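Local coordinates for cytochrome c-552/4 domain-containing protein (Ignicoccus hospitalis KIN4/I, PDB 4QO5), which is a membrane-associated octaheme cytochrome c that binds eight covalently attached hemes and probably carries electrons, perhaps in a redox reaction of this archaeon's metabolism, at the interface of chains A and B. Residues are numbered along the deposited sequence; one frame, centred on the assembly and turned at random. Chains: chain A/B, Hypothetical multiheme protein.

Contact 1: the interface of chains A and B. Residues chain A 275-277, 280, 294-295, 409-410; chain B 6, 31-34, 36-37, 40.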
# COMPACT_ATOMS: atom_id res chain seq x y z
N PRO A 275 0.23 27.92 -7.60
CA PRO A 275 -0.48 27.48 -6.39
C PRO A 275 -1.83 28.16 -6.29
O PRO A 275 -1.94 29.34 -6.59
CB PRO A 275 0.44 27.94 -5.25
CG PRO A 275 1.83 27.98 -5.89
CD PRO A 275 1.57 28.46 -7.29
N GLY A 276 -2.86 27.42 -5.90
CA GLY A 276 -4.18 28.01 -5.77
C GLY A 276 -4.92 27.99 -7.09
O GLY A 276 -5.93 27.30 -7.23
N ALA A 277 -4.40 28.72 -8.07
CA ALA A 277 -5.05 28.83 -9.37
C ALA A 277 -5.07 27.46 -10.08
O ALA A 277 -6.08 27.10 -10.69
CB ALA A 277 -4.34 29.87 -10.24
N THR A 280 -4.52 22.97 -5.23
CA THR A 280 -4.69 23.35 -3.83
C THR A 280 -4.05 22.35 -2.87
O THR A 280 -4.14 22.50 -1.66
CB THR A 280 -6.18 23.53 -3.46
OG1 THR A 280 -6.92 22.43 -3.98
CG2 THR A 280 -6.72 24.82 -4.08
N ASN A 294 3.32 32.92 -8.42
CA ASN A 294 2.13 33.46 -7.77
C ASN A 294 1.10 33.90 -8.82
O ASN A 294 1.42 34.69 -9.71
CB ASN A 294 2.51 34.62 -6.86
CG ASN A 294 1.35 35.12 -6.03
OD1 ASN A 294 0.39 35.67 -6.56
ND2 ASN A 294 1.44 34.94 -4.72
N PRO A 295 -0.14 33.39 -8.71
CA PRO A 295 -1.15 33.62 -9.76
C PRO A 295 -1.63 35.06 -9.86
O PRO A 295 -2.15 35.46 -10.90
CB PRO A 295 -2.31 32.71 -9.35
CG PRO A 295 -2.10 32.45 -7.89
CD PRO A 295 -0.61 32.43 -7.71
N ALA A 409 2.61 29.59 0.32
CA ALA A 409 1.53 29.78 -0.64
C ALA A 409 0.20 29.33 -0.04
O ALA A 409 -0.86 29.81 -0.46
CB ALA A 409 1.81 29.01 -1.93
N CYS A 410 0.26 28.43 0.94
CA CYS A 410 -0.97 27.82 1.49
C CYS A 410 -1.08 27.77 3.02
O CYS A 410 -2.04 27.18 3.55
CB CYS A 410 -1.11 26.41 0.93
SG CYS A 410 -0.96 26.38 -0.87
N LEU B 6 -8.40 33.65 -9.88
CA LEU B 6 -8.81 33.92 -8.51
C LEU B 6 -9.47 35.29 -8.33
O LEU B 6 -10.43 35.42 -7.57
CB LEU B 6 -7.63 33.76 -7.55
CG LEU B 6 -7.04 32.35 -7.53
CD1 LEU B 6 -5.84 32.28 -6.60
CD2 LEU B 6 -8.11 31.36 -7.08
N THR B 31 -1.61 34.29 0.38
CA THR B 31 -1.88 32.86 0.52
C THR B 31 -2.91 32.41 -0.52
O THR B 31 -4.03 32.02 -0.17
CB THR B 31 -2.39 32.48 1.93
OG1 THR B 31 -3.60 33.19 2.22
CG2 THR B 31 -1.34 32.77 3.01
N PRO B 32 -2.51 32.42 -1.80
CA PRO B 32 -3.45 32.12 -2.88
C PRO B 32 -4.06 30.72 -2.75
O PRO B 32 -5.20 30.53 -3.17
CB PRO B 32 -2.59 32.22 -4.15
CG PRO B 32 -1.15 32.13 -3.66
CD PRO B 32 -1.17 32.76 -2.30
N GLY B 33 -3.32 29.78 -2.17
CA GLY B 33 -3.84 28.43 -1.99
C GLY B 33 -5.03 28.38 -1.05
O GLY B 33 -5.99 27.64 -1.28
N ILE B 34 -4.98 29.18 0.02
CA ILE B 34 -6.08 29.19 0.98
C ILE B 34 -7.33 29.79 0.34
O ILE B 34 -8.42 29.24 0.47
CB ILE B 34 -5.73 29.98 2.27
CG1 ILE B 34 -4.69 29.20 3.08
CG2 ILE B 34 -7.01 30.18 3.11
CD1 ILE B 34 -4.13 29.97 4.30
N ALA B 36 -8.11 29.98 -2.92
CA ALA B 36 -8.64 29.05 -3.91
C ALA B 36 -9.40 27.89 -3.25
O ALA B 36 -10.46 27.49 -3.71
CB ALA B 36 -7.52 28.51 -4.79
N ASP B 37 -8.85 27.37 -2.16
CA ASP B 37 -9.43 26.25 -1.44
C ASP B 37 -10.78 26.65 -0.82
O ASP B 37 -11.78 25.96 -0.97
CB ASP B 37 -8.43 25.86 -0.35
CG ASP B 37 -8.53 24.41 0.05
OD1 ASP B 37 -9.07 23.59 -0.73
OD2 ASP B 37 -8.03 24.09 1.15
N LYS B 40 -13.73 26.85 -3.08
CA LYS B 40 -14.32 25.57 -3.48
C LYS B 40 -15.33 25.06 -2.46
O LYS B 40 -16.05 24.09 -2.72
CB LYS B 40 -13.25 24.49 -3.69
CG LYS B 40 -12.25 24.79 -4.79
CD LYS B 40 -11.40 23.55 -5.08
CE LYS B 40 -9.97 23.91 -5.50
NZ LYS B 40 -9.88 24.60 -6.81
O HOH W 1 -7.09 24.87 -7.71
O HOH W 2 -9.25 22.19 -2.81
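One flank of helix 32-39 of chain B, with B:Lys40 just beyond it, is pressed against several loop stretches of chain A, tightly at its start and through water at its far end. On the tight side small residues let the backbones close up. B:Gly33 N gives a hydrogen bond of 3.0 Å to A:Ala409 O, arriving from above the carbonyl plane. With no side chain on B:Gly33, its CA can also lie 3.7 Å from A:Cys410 SG, which lies beside its own backbone N (chi1 -51°), as expected of a cysteine tied to heme by a thioether. B:Ala36 CB sits on A:Gly276, 3.5 Å from its CA, methyl against bare glycine. The rigid rings of A:Pro295 and B:Pro32 cross at about a right angle, and CD1 of B:Leu6 comes obliquely against A:Pro295 CG.

Toward the far end A:Thr280 and B:Lys40 meet tip to tip, methyl CG2 being 3.7 Å from CE. Water carries the polar links here: one molecule joins A:Thr280 OG1 to B:Asp37 OD1, another joins B:Lys40 NZ to A:Gly276 O. The lysine, bent at chi3 and chi4, is long enough to reach its water.

In the fold, A:Ala409 and A:Cys410 belong to a heme-binding CXXCH motif, and helix 32-39 of chain B follows soon after another.

Contact 2: the interface of chains A and B. Residues chain A 490, 494-495, 499-500; chain B 240-243, 475, 496.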
# COMPACT_ATOMS: atom_id res chain seq x y z
N ASP A 490 1.44 6.94 10.33
CA ASP A 490 1.82 5.58 10.69
C ASP A 490 3.25 5.21 10.29
O ASP A 490 3.86 4.35 10.93
CB ASP A 490 0.79 4.53 10.25
CG ASP A 490 0.55 3.46 11.31
OD1 ASP A 490 1.09 3.58 12.44
OD2 ASP A 490 -0.22 2.52 11.04
N PHE A 494 3.86 2.71 13.93
CA PHE A 494 3.85 1.25 14.01
C PHE A 494 4.33 0.56 12.74
O PHE A 494 4.92 -0.51 12.79
CB PHE A 494 2.46 0.72 14.35
CG PHE A 494 1.99 1.09 15.73
CD1 PHE A 494 2.66 0.61 16.85
CD2 PHE A 494 0.85 1.85 15.89
CE1 PHE A 494 2.19 0.93 18.13
CE2 PHE A 494 0.40 2.17 17.14
CZ PHE A 494 1.07 1.71 18.27
N LYS A 495 4.04 1.17 11.59
CA LYS A 495 4.38 0.57 10.32
C LYS A 495 5.90 0.46 10.14
O LYS A 495 6.42 -0.59 9.79
CB LYS A 495 3.73 1.36 9.17
CG LYS A 495 4.04 0.83 7.76
CD LYS A 495 3.66 -0.64 7.64
CE LYS A 495 3.69 -1.11 6.20
NZ LYS A 495 2.36 -0.95 5.57
N TYR A 499 7.87 2.80 16.94
CA TYR A 499 7.62 1.52 17.56
C TYR A 499 8.62 0.49 17.04
O TYR A 499 9.19 -0.29 17.81
CB TYR A 499 6.17 1.05 17.32
CG TYR A 499 5.99 -0.39 17.75
CD1 TYR A 499 5.69 -0.71 19.07
CD2 TYR A 499 6.18 -1.42 16.84
CE1 TYR A 499 5.57 -2.03 19.46
CE2 TYR A 499 6.07 -2.73 17.22
CZ TYR A 499 5.76 -3.03 18.53
OH TYR A 499 5.66 -4.36 18.87
N GLN A 500 8.85 0.49 15.73
CA GLN A 500 9.76 -0.48 15.13
C GLN A 500 11.19 -0.23 15.57
O GLN A 500 11.95 -1.18 15.82
CB GLN A 500 9.66 -0.47 13.60
CG GLN A 500 8.28 -0.88 13.09
CD GLN A 500 7.97 -2.35 13.32
OE1 GLN A 500 8.87 -3.16 13.55
NE2 GLN A 500 6.69 -2.69 13.29
N LEU B 240 -4.77 2.93 9.20
CA LEU B 240 -3.87 2.13 8.39
C LEU B 240 -3.25 0.97 9.14
O LEU B 240 -3.16 0.95 10.37
CB LEU B 240 -2.70 2.98 7.89
CG LEU B 240 -2.94 4.11 6.90
CD1 LEU B 240 -1.57 4.69 6.49
CD2 LEU B 240 -3.69 3.58 5.69
N ASP B 241 -2.77 0.01 8.35
CA ASP B 241 -1.90 -1.06 8.77
C ASP B 241 -0.70 -0.52 9.55
O ASP B 241 -0.18 0.55 9.23
CB ASP B 241 -1.41 -1.73 7.47
CG ASP B 241 -0.40 -2.83 7.70
OD1 ASP B 241 0.78 -2.63 7.34
OD2 ASP B 241 -0.80 -3.89 8.21
N PRO B 242 -0.21 -1.26 10.56
CA PRO B 242 -0.60 -2.60 11.05
C PRO B 242 -1.64 -2.63 12.15
O PRO B 242 -2.22 -3.69 12.37
CB PRO B 242 0.71 -3.14 11.61
CG PRO B 242 1.44 -1.90 12.11
CD PRO B 242 1.07 -0.80 11.14
N ASP B 243 -1.85 -1.50 12.84
CA ASP B 243 -2.68 -1.49 14.05
C ASP B 243 -4.16 -1.32 13.79
O ASP B 243 -5.01 -1.88 14.50
CB ASP B 243 -2.19 -0.42 15.04
CG ASP B 243 -1.97 0.97 14.40
OD1 ASP B 243 -2.39 1.99 15.02
OD2 ASP B 243 -1.34 1.06 13.32
N PHE B 475 -1.70 -5.81 16.55
CA PHE B 475 -1.58 -5.92 15.10
C PHE B 475 -2.45 -7.06 14.55
O PHE B 475 -3.33 -6.84 13.72
CB PHE B 475 -0.13 -6.18 14.65
CG PHE B 475 0.83 -5.04 14.93
CD1 PHE B 475 0.40 -3.84 15.46
CD2 PHE B 475 2.18 -5.20 14.64
CE1 PHE B 475 1.29 -2.81 15.71
CE2 PHE B 475 3.08 -4.18 14.88
CZ PHE B 475 2.63 -2.99 15.42
N ARG B 496 -1.01 -9.68 7.76
CA ARG B 496 -1.09 -9.21 9.14
C ARG B 496 -2.12 -10.05 9.92
O ARG B 496 -2.58 -9.65 10.96
CB ARG B 496 -1.49 -7.73 9.17
CG ARG B 496 -0.94 -6.94 10.37
CD ARG B 496 0.58 -6.74 10.25
NE ARG B 496 0.93 -5.81 9.19
CZ ARG B 496 2.18 -5.60 8.78
NH1 ARG B 496 3.18 -6.26 9.34
NH2 ARG B 496 2.43 -4.73 7.81
O HOH W 3 0.51 1.39 6.75
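In this multiheme cytochrome c, the chain B segment 240-243 runs directly on from a CXXCH motif whose histidine, B:His239, is an axial heme ligand, and it packs against the chain A stretch leading into helix 498-520.

The charged contact centres on B:Asp241. A:Lys495, bent at chi2 and chi4 (-91°), crosses it obliquely and brings NZ to 2.9 Å from OD1, a salt bridge on the anti lone pair. The syn lone pairs face B:Arg496, which grips the carboxylate side-on: NH2 bonds to OD1, and NE lies 2.8 Å from OD2. This second-shell arginine fixes the rotation of the carboxylate, and two cations around one group would probably keep it ionised. Water links A:Lys495 NZ to the carbonyl B:Asp241 O.

Less certain is the poorly ordered A:Asp490. Its OD2 is modelled 2.9 Å from B:Asp243 OD2, tip to tip, and 2.7 Å from B:Asp241 O; these oxygens would repel unless a carboxylate were protonated, and the position is doubtful.

Apolar packing surrounds B:Pro242, which follows a cis peptide bond. Its CG touches A:Phe494 CB at 3.6 Å and also covers the rim of one face of the B:Phe475 ring. A:Phe494 CD1 comes to the edge of that ring, in plane, 3.9 Å from B:Phe475 CE1, while CD2 of A:Phe494 is crossed by the carboxylate of B:Asp243. A:Tyr499 meets B:Phe475 edge-to-face, planes 69° apart.

Within chain A, A:Gln500 NE2 donates almost straight (170° at H) to A:Phe494 O, 2.8 Å away.

Contact 3: the interface of chains A and B. Residues chain A 513-514, 517-518; chain B 448-449, 511, 514-515, 518.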
# COMPACT_ATOMS: atom_id res chain seq x y z
N ARG A 513 21.59 -10.90 25.04
CA ARG A 513 21.28 -11.60 26.29
C ARG A 513 21.24 -13.11 26.13
O ARG A 513 21.76 -13.84 26.99
CB ARG A 513 19.93 -11.15 26.85
CG ARG A 513 19.97 -9.90 27.69
CD ARG A 513 18.63 -9.69 28.37
NE ARG A 513 18.33 -10.73 29.35
CZ ARG A 513 17.12 -11.22 29.58
NH1 ARG A 513 16.94 -12.15 30.50
NH2 ARG A 513 16.08 -10.77 28.89
N LEU A 514 20.60 -13.59 25.07
CA LEU A 514 20.55 -15.03 24.80
C LEU A 514 21.94 -15.58 24.56
O LEU A 514 22.29 -16.66 25.04
CB LEU A 514 19.67 -15.33 23.59
CG LEU A 514 18.16 -15.20 23.80
CD1 LEU A 514 17.42 -15.48 22.50
CD2 LEU A 514 17.69 -16.15 24.90
N ALA A 517 23.81 -15.73 27.85
CA ALA A 517 23.25 -16.80 28.66
C ALA A 517 23.75 -18.16 28.19
O ALA A 517 24.00 -19.06 29.00
CB ALA A 517 21.73 -16.76 28.66
N ALA A 518 23.91 -18.31 26.88
CA ALA A 518 24.42 -19.55 26.29
C ALA A 518 25.92 -19.74 26.53
O ALA A 518 26.42 -20.86 26.47
CB ALA A 518 24.12 -19.60 24.79
N GLY B 448 12.16 -15.39 34.01
CA GLY B 448 13.18 -14.37 34.05
C GLY B 448 13.69 -13.93 32.69
O GLY B 448 14.66 -13.20 32.60
N LEU B 449 13.03 -14.37 31.63
CA LEU B 449 13.40 -13.93 30.29
C LEU B 449 13.06 -12.45 30.12
O LEU B 449 13.73 -11.72 29.39
CB LEU B 449 12.71 -14.77 29.21
CG LEU B 449 12.89 -14.36 27.75
CD1 LEU B 449 14.37 -14.32 27.36
CD2 LEU B 449 12.12 -15.31 26.84
N LEU B 511 11.55 -18.47 21.64
CA LEU B 511 12.35 -17.67 22.56
C LEU B 511 12.38 -18.28 23.97
O LEU B 511 13.44 -18.36 24.59
CB LEU B 511 11.84 -16.23 22.61
CG LEU B 511 12.17 -15.40 21.36
CD1 LEU B 511 11.49 -14.05 21.42
CD2 LEU B 511 13.67 -15.25 21.21
N LEU B 514 14.64 -21.40 23.78
CA LEU B 514 16.05 -21.02 23.74
C LEU B 514 16.53 -20.58 25.11
O LEU B 514 17.63 -20.93 25.55
CB LEU B 514 16.30 -19.90 22.73
CG LEU B 514 16.24 -20.29 21.26
CD1 LEU B 514 16.44 -19.07 20.38
CD2 LEU B 514 17.28 -21.35 20.95
N TRP B 515 15.70 -19.80 25.79
CA TRP B 515 16.02 -19.32 27.13
C TRP B 515 16.19 -20.48 28.11
O TRP B 515 17.17 -20.52 28.85
CB TRP B 515 14.96 -18.34 27.62
CG TRP B 515 15.23 -17.75 28.96
CD1 TRP B 515 14.51 -17.95 30.11
CD2 TRP B 515 16.29 -16.85 29.31
NE1 TRP B 515 15.06 -17.23 31.14
CE2 TRP B 515 16.16 -16.55 30.68
CE3 TRP B 515 17.35 -16.27 28.59
CZ2 TRP B 515 17.03 -15.70 31.35
CZ3 TRP B 515 18.22 -15.42 29.26
CH2 TRP B 515 18.05 -15.15 30.63
N ALA B 518 19.35 -22.43 27.42
CA ALA B 518 20.52 -21.69 27.90
C ALA B 518 20.67 -21.75 29.42
O ALA B 518 21.76 -21.54 29.94
CB ALA B 518 20.46 -20.24 27.42
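Polar contact here is the work of A:Arg513, whose long chain, bent at chi3 (67°), reaches from helix 498-520 of chain A to two successive carbonyls of chain B. NH2 gives B:Leu449 O a hydrogen bond of 2.6 Å, nearly straight at 178° and in the guanidinium plane, though above the carbonyl plane. NH1 donates to B:Gly448 O at 3.3 Å, on a lone pair, longer and more bent (138°). A guanidinium suits the place because its divergent N-H groups can serve both oxygens. An alanine here removes both bonds and would probably leave the B:Gly448-B:Leu449 loop less firmly tied to chain A.

The same group also touches an aromatic: NH1 lies 3.2 Å from B:Trp515 CH2, the tilted planes crossing rather than stacking. B:Leu449 CA covers the rim of one face of this indole.

Apolar packing does the rest. A:Leu514 splits its branches, CD2 meeting B:Trp515 CE3 at 3.7 Å and CD1 meeting B:Leu511 CD2 at 4.0 Å. A:Ala517, small enough to let the helices approach, sets CB 3.8 Å from B:Trp515 CZ3 and also against B:Ala518 CB.

Both chains thus meet asymmetrically through the ends of their C-terminal helices 498-520, using overlapping but not identical residues, with the chain B loop after helix 413-447 alongside.

Contact 4: the interface of chains A and B. Residues chain A 264-267, 277-278; chain B 1-4.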
# COMPACT_ATOMS: atom_id res chain seq x y z
N LYS A 264 -8.64 16.09 -10.14
CA LYS A 264 -9.43 16.12 -11.36
C LYS A 264 -9.85 17.54 -11.72
O LYS A 264 -10.21 17.81 -12.88
CB LYS A 264 -10.67 15.22 -11.22
CG LYS A 264 -11.65 15.67 -10.15
CD LYS A 264 -12.92 14.81 -10.16
CE LYS A 264 -13.97 15.35 -9.21
NZ LYS A 264 -13.60 15.24 -7.77
N LYS A 265 -9.81 18.46 -10.76
CA LYS A 265 -10.16 19.84 -11.04
C LYS A 265 -8.92 20.75 -11.03
O LYS A 265 -9.04 21.97 -11.14
CB LYS A 265 -11.26 20.36 -10.10
CG LYS A 265 -10.92 20.35 -8.60
CD LYS A 265 -12.17 20.37 -7.71
CE LYS A 265 -12.74 18.96 -7.53
NZ LYS A 265 -13.96 18.93 -6.67
N TYR A 266 -7.74 20.16 -10.91
CA TYR A 266 -6.49 20.91 -11.00
C TYR A 266 -6.03 21.05 -12.44
O TYR A 266 -6.34 20.20 -13.30
CB TYR A 266 -5.36 20.23 -10.20
CG TYR A 266 -5.55 20.13 -8.70
CD1 TYR A 266 -6.59 20.78 -8.04
CD2 TYR A 266 -4.68 19.36 -7.93
CE1 TYR A 266 -6.75 20.66 -6.67
CE2 TYR A 266 -4.83 19.24 -6.58
CZ TYR A 266 -5.86 19.88 -5.95
OH TYR A 266 -5.99 19.74 -4.59
N ASN A 267 -5.26 22.10 -12.72
CA ASN A 267 -4.61 22.17 -14.01
C ASN A 267 -3.26 21.59 -13.75
O ASN A 267 -2.49 22.28 -13.13
CB ASN A 267 -4.48 23.62 -14.49
CG ASN A 267 -3.75 23.75 -15.82
OD1 ASN A 267 -3.05 22.83 -16.24
ND2 ASN A 267 -3.91 24.88 -16.49
N ALA A 277 -4.40 28.72 -8.07
CA ALA A 277 -5.05 28.83 -9.37
C ALA A 277 -5.07 27.46 -10.08
O ALA A 277 -6.08 27.10 -10.69
CB ALA A 277 -4.34 29.87 -10.24
N ASP A 278 -3.96 26.72 -9.97
CA ASP A 278 -3.78 25.44 -10.68
C ASP A 278 -3.94 24.22 -9.78
O ASP A 278 -4.22 23.13 -10.27
CB ASP A 278 -2.38 25.37 -11.36
CG ASP A 278 -2.22 26.37 -12.48
OD1 ASP A 278 -3.25 26.78 -13.07
OD2 ASP A 278 -1.05 26.73 -12.78
N ALA B 1 -6.91 26.02 -18.08
CA ALA B 1 -7.52 24.71 -18.35
C ALA B 1 -7.67 23.93 -17.04
O ALA B 1 -6.79 23.14 -16.68
CB ALA B 1 -6.67 23.95 -19.32
N ASN B 2 -8.80 24.14 -16.37
CA ASN B 2 -8.97 23.95 -14.92
C ASN B 2 -8.32 25.07 -14.09
O ASN B 2 -8.53 25.15 -12.89
CB ASN B 2 -8.50 22.58 -14.42
CG ASN B 2 -9.42 21.46 -14.85
OD1 ASN B 2 -10.58 21.69 -15.19
ND2 ASN B 2 -8.90 20.24 -14.85
N THR B 3 -7.54 25.93 -14.74
CA THR B 3 -6.97 27.08 -14.03
C THR B 3 -8.08 28.01 -13.56
O THR B 3 -8.93 28.43 -14.36
CB THR B 3 -6.01 27.87 -14.92
OG1 THR B 3 -4.85 27.07 -15.17
CG2 THR B 3 -5.59 29.16 -14.22
N VAL B 4 -8.08 28.33 -12.27
CA VAL B 4 -9.05 29.26 -11.71
C VAL B 4 -8.44 30.67 -11.74
O VAL B 4 -7.32 30.87 -11.27
CB VAL B 4 -9.45 28.86 -10.27
CG1 VAL B 4 -10.43 29.87 -9.65
CG2 VAL B 4 -10.04 27.45 -10.26
O HOH W 4 -7.47 24.39 -10.49
O HOH W 5 -10.83 24.15 -11.85
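The N-terminal strip of chain B lies in extended form along the end of 3-10 helix 263-265 of chain A with the residues after it, and along the 277-278 loop, except at B:Asn2, whose positive phi (75°) turns the chain, and B:Val4 N donates to A:Ala277 O at 2.8 Å, nearly straight (175°) and on a carbonyl lone pair.

B:Thr3 is the polar hub. Chi1 of -68° sets OG1 anti to the carbonyl carbon, beside the backbone N, so that the hydroxyl can accept and donate at once. A:Asn267 ND2 gives it a hydrogen bond of 2.7 Å, with OG1 in the amide plane; the asparagine's CG is anti to its backbone N. OG1 in turn donates to A:Asp278 OD1, 2.7 Å away on the syn lone pair, the two side chains lying alongside and pointing the same way. A valine here has no hydroxyl to accept or donate, and the N-terminal strip would probably be held less firmly.

B:Asn2 reaches the stretch after the 3-10 helix: ND2 donates to A:Tyr266 O at 3.0 Å from well above the carbonyl plane. An amide suits this spot, its N-H reaching a backbone carbonyl. Two waters bridge B:Asn2 O to A:Lys265 O, one of them also contacting A:Ala277 O at 3.1 Å.

The site anchors the N-terminus of one copy on its neighbour, and so probably helps to hold the copies together.

Contact 1 and contact 4 form one region, their C-alpha centres about 11 Å apart: both use A:Ala277, its carbonyl serving contact 4 and its backbone N approaching B:Leu6 in contact 1. Contact 2 lies about 35 Å from contact 1 and 28 Å from contact 3. In chain A, contacts 2 and 3 share helix 498-520, contact 2 at its start and contact 3 near its end. Contacts 1 and 3 are about 60 Å apart, so the chains touch along a long front. As the deposited assembly has three copies and the interface is not an exact two-fold, a trimer held by such repeated contacts is plausible.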